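Local coordinates for protein mannose-6-phosphate isomerase (Helicobacter pylori, PDB 2QH5) that probably makes GDP-mannose from mannose 1-phosphate and GTP through this N-terminal nucleotidyltransferase domain of a type 2 mannose-6-phosphate isomerase, at residues F191-G196 and A249-S254; I130-K135 and K258-N263. All coordinates share one frame; numbering follows the deposited sequence.

Contact 1: residues F191-G196 and A249-S254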
loop_
_atom_site.group_PDB
_atom_site.type_symbol
_atom_site.label_atom_id
_atom_site.label_comp_id
_atom_site.label_asym_id
_atom_site.label_seq_id
_atom_site.Cartn_x
_atom_site.Cartn_y
_atom_site.Cartn_z
ATOM N N PHE A 191 -1.420 3.778 -2.632
ATOM C CA PHE A 191 -1.989 3.392 -3.926
ATOM C C PHE A 191 -3.480 3.179 -3.823
ATOM O O PHE A 191 -3.959 2.711 -2.802
ATOM C CB PHE A 191 -1.386 2.082 -4.445
ATOM C CG PHE A 191 0.072 2.159 -4.753
ATOM C CD1 PHE A 191 0.994 1.524 -3.933
ATOM C CD2 PHE A 191 0.530 2.875 -5.852
ATOM C CE1 PHE A 191 2.346 1.607 -4.198
ATOM C CE2 PHE A 191 1.885 2.963 -6.125
ATOM C CZ PHE A 191 2.795 2.326 -5.299
ATOM N N VAL A 192 -4.208 3.514 -4.889
ATOM C CA VAL A 192 -5.624 3.162 -5.016
ATOM C C VAL A 192 -5.851 2.564 -6.396
ATOM O O VAL A 192 -5.269 3.021 -7.376
ATOM C CB VAL A 192 -6.584 4.374 -4.796
ATOM C CG1 VAL A 192 -8.043 3.924 -4.851
ATOM C CG2 VAL A 192 -6.309 5.065 -3.457
ATOM N N PHE A 193 -6.663 1.514 -6.454
ATOM C CA PHE A 193 -7.031 0.827 -7.692
ATOM C C PHE A 193 -8.112 -0.188 -7.380
ATOM O O PHE A 193 -8.261 -0.603 -6.230
ATOM C CB PHE A 193 -5.844 0.108 -8.374
ATOM C CG PHE A 193 -4.744 -0.348 -7.428
ATOM C CD1 PHE A 193 -4.981 -1.307 -6.442
ATOM C CD2 PHE A 193 -3.457 0.174 -7.555
ATOM C CE1 PHE A 193 -3.965 -1.713 -5.590
ATOM C CE2 PHE A 193 -2.425 -0.235 -6.711
ATOM C CZ PHE A 193 -2.677 -1.167 -5.721
ATOM N N GLN A 194 -8.871 -0.585 -8.393
ATOM C CA GLN A 194 -9.787 -1.698 -8.239
ATOM C C GLN A 194 -8.966 -2.993 -8.233
ATOM O O GLN A 194 -7.918 -3.066 -8.878
ATOM C CB GLN A 194 -10.798 -1.696 -9.378
ATOM C CG GLN A 194 -11.926 -2.678 -9.216
ATOM C CD GLN A 194 -12.480 -3.133 -10.539
ATOM O OE1 GLN A 194 -11.845 -3.903 -11.272
ATOM N NE2 GLN A 194 -13.676 -2.662 -10.861
ATOM N N ALA A 195 -9.433 -3.997 -7.488
ATOM C CA ALA A 195 -8.722 -5.267 -7.343
ATOM C C ALA A 195 -8.518 -5.961 -8.690
ATOM O O ALA A 195 -7.408 -6.390 -9.016
ATOM C CB ALA A 195 -9.458 -6.176 -6.378
ATOM N N GLY A 196 -9.593 -6.037 -9.470
ATOM C CA GLY A 196 -9.583 -6.652 -10.795
ATOM C C GLY A 196 -8.625 -6.047 -11.799
ATOM O O GLY A 196 -7.879 -6.779 -12.450
ATOM N N ALA A 249 7.852 -4.145 -10.048
ATOM C CA ALA A 249 7.007 -5.140 -10.720
ATOM C C ALA A 249 6.028 -4.551 -11.722
ATOM O O ALA A 249 5.813 -5.115 -12.803
ATOM C CB ALA A 249 6.240 -5.965 -9.688
ATOM N N LEU A 250 5.433 -3.420 -11.361
ATOM C CA LEU A 250 4.260 -2.941 -12.079
ATOM C C LEU A 250 4.296 -1.463 -12.433
ATOM O O LEU A 250 4.022 -1.091 -13.576
ATOM C CB LEU A 250 3.004 -3.253 -11.266
ATOM C CG LEU A 250 1.642 -2.871 -11.838
ATOM C CD1 LEU A 250 1.406 -3.512 -13.201
ATOM C CD2 LEU A 250 0.565 -3.272 -10.848
ATOM N N MET A 251 4.632 -0.630 -11.455
ATOM C CA MET A 251 4.547 0.816 -11.628
ATOM C C MET A 251 5.552 1.373 -12.642
ATOM O O MET A 251 5.342 2.440 -13.196
ATOM C CB MET A 251 4.662 1.538 -10.279
ATOM C CG MET A 251 3.650 1.080 -9.239
ATOM S SD MET A 251 1.941 1.386 -9.727
ATOM C CE MET A 251 1.031 0.369 -8.578
ATOM N N GLN A 252 6.627 0.645 -12.911
ATOM C CA GLN A 252 7.582 1.085 -13.928
ATOM C C GLN A 252 7.189 0.642 -15.345
ATOM O O GLN A 252 7.881 0.961 -16.317
ATOM C CB GLN A 252 8.996 0.605 -13.593
ATOM C CG GLN A 252 9.663 1.393 -12.479
ATOM C CD GLN A 252 11.165 1.178 -12.418
ATOM O OE1 GLN A 252 11.887 1.964 -11.804
ATOM N NE2 GLN A 252 11.645 0.111 -13.056
ATOM N N GLN A 253 6.080 -0.082 -15.467
ATOM C CA GLN A 253 5.692 -0.644 -16.757
ATOM C C GLN A 253 4.243 -0.419 -17.121
ATOM O O GLN A 253 3.863 -0.613 -18.275
ATOM C CB GLN A 253 5.986 -2.139 -16.789
ATOM C CG GLN A 253 7.412 -2.453 -17.146
ATOM C CD GLN A 253 8.044 -3.373 -16.145
ATOM O OE1 GLN A 253 9.050 -3.027 -15.526
ATOM N NE2 GLN A 253 7.448 -4.546 -15.956
ATOM N N SER A 254 3.431 -0.029 -16.144
ATOM C CA SER A 254 2.006 0.172 -16.391
ATOM C C SER A 254 1.718 1.453 -17.199
ATOM O O SER A 254 2.268 2.535 -16.924
ATOM C CB SER A 254 1.219 0.169 -15.078
ATOM O OG SER A 254 -0.170 0.284 -15.330
#
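The backbones of Phe191 and Met251 stay 10.4 Å apart, CA to CA, and only side chains bridge this gap between the last part of strand 184-194 and the end of helix 246-251. The arrangement is a Met-aromatic contact in the interior of a GT-A type nucleotidyltransferase fold, where a helix about fifty residues further along the chain returns to pack against the sheet. Phe191 and Phe193, two residues apart on the strand, both send CB toward the helix, and Met251 comes back from the opposite direction to Phe191. With its CG anti to the carbonyl carbon (chi1 -55°) and a bend at chi2, the methionine chain carries its methyl group to the phenylalanines. CE lies over one face of the Phe191 ring, 4.0 Å from the ring centroid and 28° off the normal, as in a CH-pi contact. The sulfur stands more obliquely to the same ring, Met251 SD lying 4.8 Å from the centroid and 3.9 Å from Phe191 CE2. Phe193 approaches that methyl at a slant.

No hydrogen bond crosses the interface, and all three touching residues are buried. Strand 106-111 is the neighbour of this strand, and the same rings touch its side chains: Phe191 pairs by backbone with Val109 and Phe193 with Leu107, while the Phe193 ring also stacks on Phe198 of helix 195-205. Beyond Met251 the chain turns, Leu250 O accepting from both Gln253 N and Ser254 N, and Ser254 OG is tied to Glu201 of helix 195-205. At the meeting point of the three side chains, Met251 CE is 3.7 Å from Phe191 CE2 and 4.0 Å from Phe193 CE2.

Contact 2: residues I130-K135 and K258-N263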
loop_
_atom_site.group_PDB
_atom_site.type_symbol
_atom_site.label_atom_id
_atom_site.label_comp_id
_atom_site.label_asym_id
_atom_site.label_seq_id
_atom_site.Cartn_x
_atom_site.Cartn_y
_atom_site.Cartn_z
ATOM N N ILE A 130 -10.042 7.702 -5.584
ATOM C CA ILE A 130 -11.153 6.771 -5.753
ATOM C C ILE A 130 -11.851 6.965 -7.096
ATOM O O ILE A 130 -12.185 5.990 -7.781
ATOM C CB ILE A 130 -12.191 6.920 -4.615
ATOM C CG1 ILE A 130 -11.580 6.530 -3.263
ATOM C CG2 ILE A 130 -13.444 6.089 -4.900
ATOM C CD1 ILE A 130 -11.290 5.050 -3.113
ATOM N N ASP A 131 -12.067 8.225 -7.473
ATOM C CA ASP A 131 -12.782 8.529 -8.709
ATOM C C ASP A 131 -11.991 8.060 -9.931
ATOM O O ASP A 131 -12.556 7.417 -10.823
ATOM C CB ASP A 131 -13.141 10.013 -8.800
ATOM C CG ASP A 131 -14.300 10.273 -9.754
ATOM O OD1 ASP A 131 -15.430 9.804 -9.464
ATOM O OD2 ASP A 131 -14.083 10.941 -10.792
ATOM N N LEU A 132 -10.686 8.346 -9.941
ATOM C CA LEU A 132 -9.769 7.843 -10.983
ATOM C C LEU A 132 -9.724 6.320 -11.059
ATOM O O LEU A 132 -9.639 5.752 -12.149
ATOM C CB LEU A 132 -8.350 8.367 -10.767
ATOM C CG LEU A 132 -8.105 9.865 -10.921
ATOM C CD1 LEU A 132 -6.745 10.262 -10.363
ATOM C CD2 LEU A 132 -8.244 10.271 -12.377
ATOM N N ALA A 133 -9.787 5.668 -9.897
ATOM C CA ALA A 133 -9.766 4.209 -9.813
ATOM C C ALA A 133 -10.994 3.576 -10.463
ATOM O O ALA A 133 -10.903 2.498 -11.055
ATOM C CB ALA A 133 -9.633 3.763 -8.362
ATOM N N GLN A 134 -12.141 4.245 -10.363
ATOM C CA GLN A 134 -13.364 3.747 -11.001
ATOM C C GLN A 134 -13.307 3.871 -12.516
ATOM O O GLN A 134 -14.067 3.204 -13.230
ATOM C CB GLN A 134 -14.596 4.478 -10.478
ATOM C CG GLN A 134 -14.868 4.261 -9.019
ATOM C CD GLN A 134 -16.206 4.825 -8.605
ATOM O OE1 GLN A 134 -16.279 5.912 -8.022
ATOM N NE2 GLN A 134 -17.280 4.101 -8.924
ATOM N N LYS A 135 -12.406 4.728 -12.999
ATOM C CA LYS A 135 -12.207 4.929 -14.439
ATOM C C LYS A 135 -11.296 3.858 -15.033
ATOM O O LYS A 135 -11.190 3.727 -16.258
ATOM C CB LYS A 135 -11.665 6.333 -14.731
ATOM C CG LYS A 135 -12.487 7.433 -14.085
ATOM C CD LYS A 135 -12.700 8.605 -15.017
ATOM C CE LYS A 135 -13.908 9.415 -14.588
ATOM N NZ LYS A 135 -14.520 10.124 -15.736
ATOM N N LYS A 258 -2.138 7.235 -12.976
ATOM C CA LYS A 258 -2.370 8.656 -12.701
ATOM C C LYS A 258 -1.852 9.055 -11.319
ATOM O O LYS A 258 -1.607 8.206 -10.473
ATOM C CB LYS A 258 -3.855 9.008 -12.841
ATOM C CG LYS A 258 -4.417 8.838 -14.257
ATOM C CD LYS A 258 -3.864 9.871 -15.226
ATOM C CE LYS A 258 -4.593 9.817 -16.558
ATOM N NZ LYS A 258 -3.935 8.908 -17.522
ATOM N N MET A 259 -1.686 10.350 -11.091
ATOM C CA MET A 259 -1.144 10.831 -9.829
ATOM C C MET A 259 -2.124 11.792 -9.160
ATOM O O MET A 259 -2.918 12.447 -9.836
ATOM C CB MET A 259 0.193 11.531 -10.069
ATOM C CG MET A 259 1.087 11.624 -8.845
ATOM S SD MET A 259 2.469 12.754 -9.075
ATOM C CE MET A 259 1.650 14.279 -8.632
ATOM N N VAL A 260 -2.084 11.844 -7.830
ATOM C CA VAL A 260 -2.799 12.852 -7.042
ATOM C C VAL A 260 -1.795 13.433 -6.043
ATOM O O VAL A 260 -1.077 12.685 -5.394
ATOM C CB VAL A 260 -4.017 12.249 -6.291
ATOM C CG1 VAL A 260 -4.786 13.327 -5.540
ATOM C CG2 VAL A 260 -4.949 11.537 -7.253
ATOM N N GLU A 261 -1.726 14.757 -5.931
ATOM C CA GLU A 261 -0.757 15.398 -5.029
ATOM C C GLU A 261 -1.131 15.253 -3.556
ATOM O O GLU A 261 -2.282 15.469 -3.172
ATOM C CB GLU A 261 -0.602 16.884 -5.360
ATOM C CG GLU A 261 -0.107 17.182 -6.763
ATOM C CD GLU A 261 -0.359 18.621 -7.169
ATOM O OE1 GLU A 261 -0.171 19.523 -6.324
ATOM O OE2 GLU A 261 -0.746 18.851 -8.336
ATOM N N LEU A 262 -0.151 14.881 -2.738
ATOM C CA LEU A 262 -0.333 14.838 -1.290
ATOM C C LEU A 262 0.311 16.047 -0.624
ATOM O O LEU A 262 1.533 16.103 -0.442
ATOM C CB LEU A 262 0.211 13.538 -0.687
ATOM C CG LEU A 262 -0.794 12.415 -0.410
ATOM C CD1 LEU A 262 -0.080 11.164 0.067
ATOM C CD2 LEU A 262 -1.837 12.845 0.613
ATOM N N ASN A 263 -0.526 17.020 -0.280
ATOM C CA ASN A 263 -0.088 18.207 0.438
ATOM C C ASN A 263 -0.707 18.171 1.827
ATOM O O ASN A 263 -1.664 18.896 2.112
ATOM C CB ASN A 263 -0.514 19.474 -0.312
ATOM C CG ASN A 263 -0.511 19.290 -1.823
ATOM O OD1 ASN A 263 0.442 18.761 -2.395
ATOM N ND2 ASN A 263 -1.584 19.729 -2.474
#
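Leu132 meets Lys258 and Val260 where the last part of helix 119-134 packs on strand 257-261, the two short segments running almost antiparallel (171°) with their axes 9.8 Å apart. This is helix-on-sheet packing within the alpha/beta fold of the nucleotidyltransferase domain. Helix 119-134 makes the crossover between strands 106-111 and 138-144, which flank strand 184-194, and strand 257-261 lies beside 138-144, parallel to it.

The leucine side chain starts with CB directed toward the strand. CG follows, anti to the carbonyl carbon (chi1 -66°), and neither of these two atoms comes close to the strand. The branch then divides the work: CD1, extended away from CA by chi2 of 167°, does the touching, whereas CD2 makes no close approach to residues 258-263. CD1 settles between the side chains of two residues that lie on the same side of the strand. On one side Leu132 CD1 meets Lys258 CB at 4.0 Å, the two side chains crossing at about a right angle; past that atom the lysine chain bends at chi2 and leads away, its NZ forming a long, weak ion pair with Asp162. On the other it reaches the valine, whose CG2 is anti to the carbonyl carbon. Met259, between them, has its CB directed away from the helix, and only its carbonyl oxygen comes near.

Val139 of the neighbouring strand touches both Leu132 and Val260 and so extends the apolar patch. The closest approach between the two segments is methyl to methyl, Leu132 CD1 to Val260 CG2 at 3.8 Å.

Overall arrangement
Both contacts set a helix against the same mixed sheet, and both are apolar, without a hydrogen bond across them. Contact 1 is fully buried, about 10 Å from the chain centre, and relies on aromatic rings and a thioether; contact 2 lies farther out, at about 14 Å, partly buried, where an aliphatic methyl meets a valine and the root of a lysine whose charged end turns away. Their centres are about 12 Å apart, and they touch mainly through Val192, whose CG1 packs on Ile130 CD1 and Ala133 CB, and also through Phe193 CA on Ala133 CB. Helix 246-251 of contact 1 also runs on in sequence to strand 257-261 of contact 2.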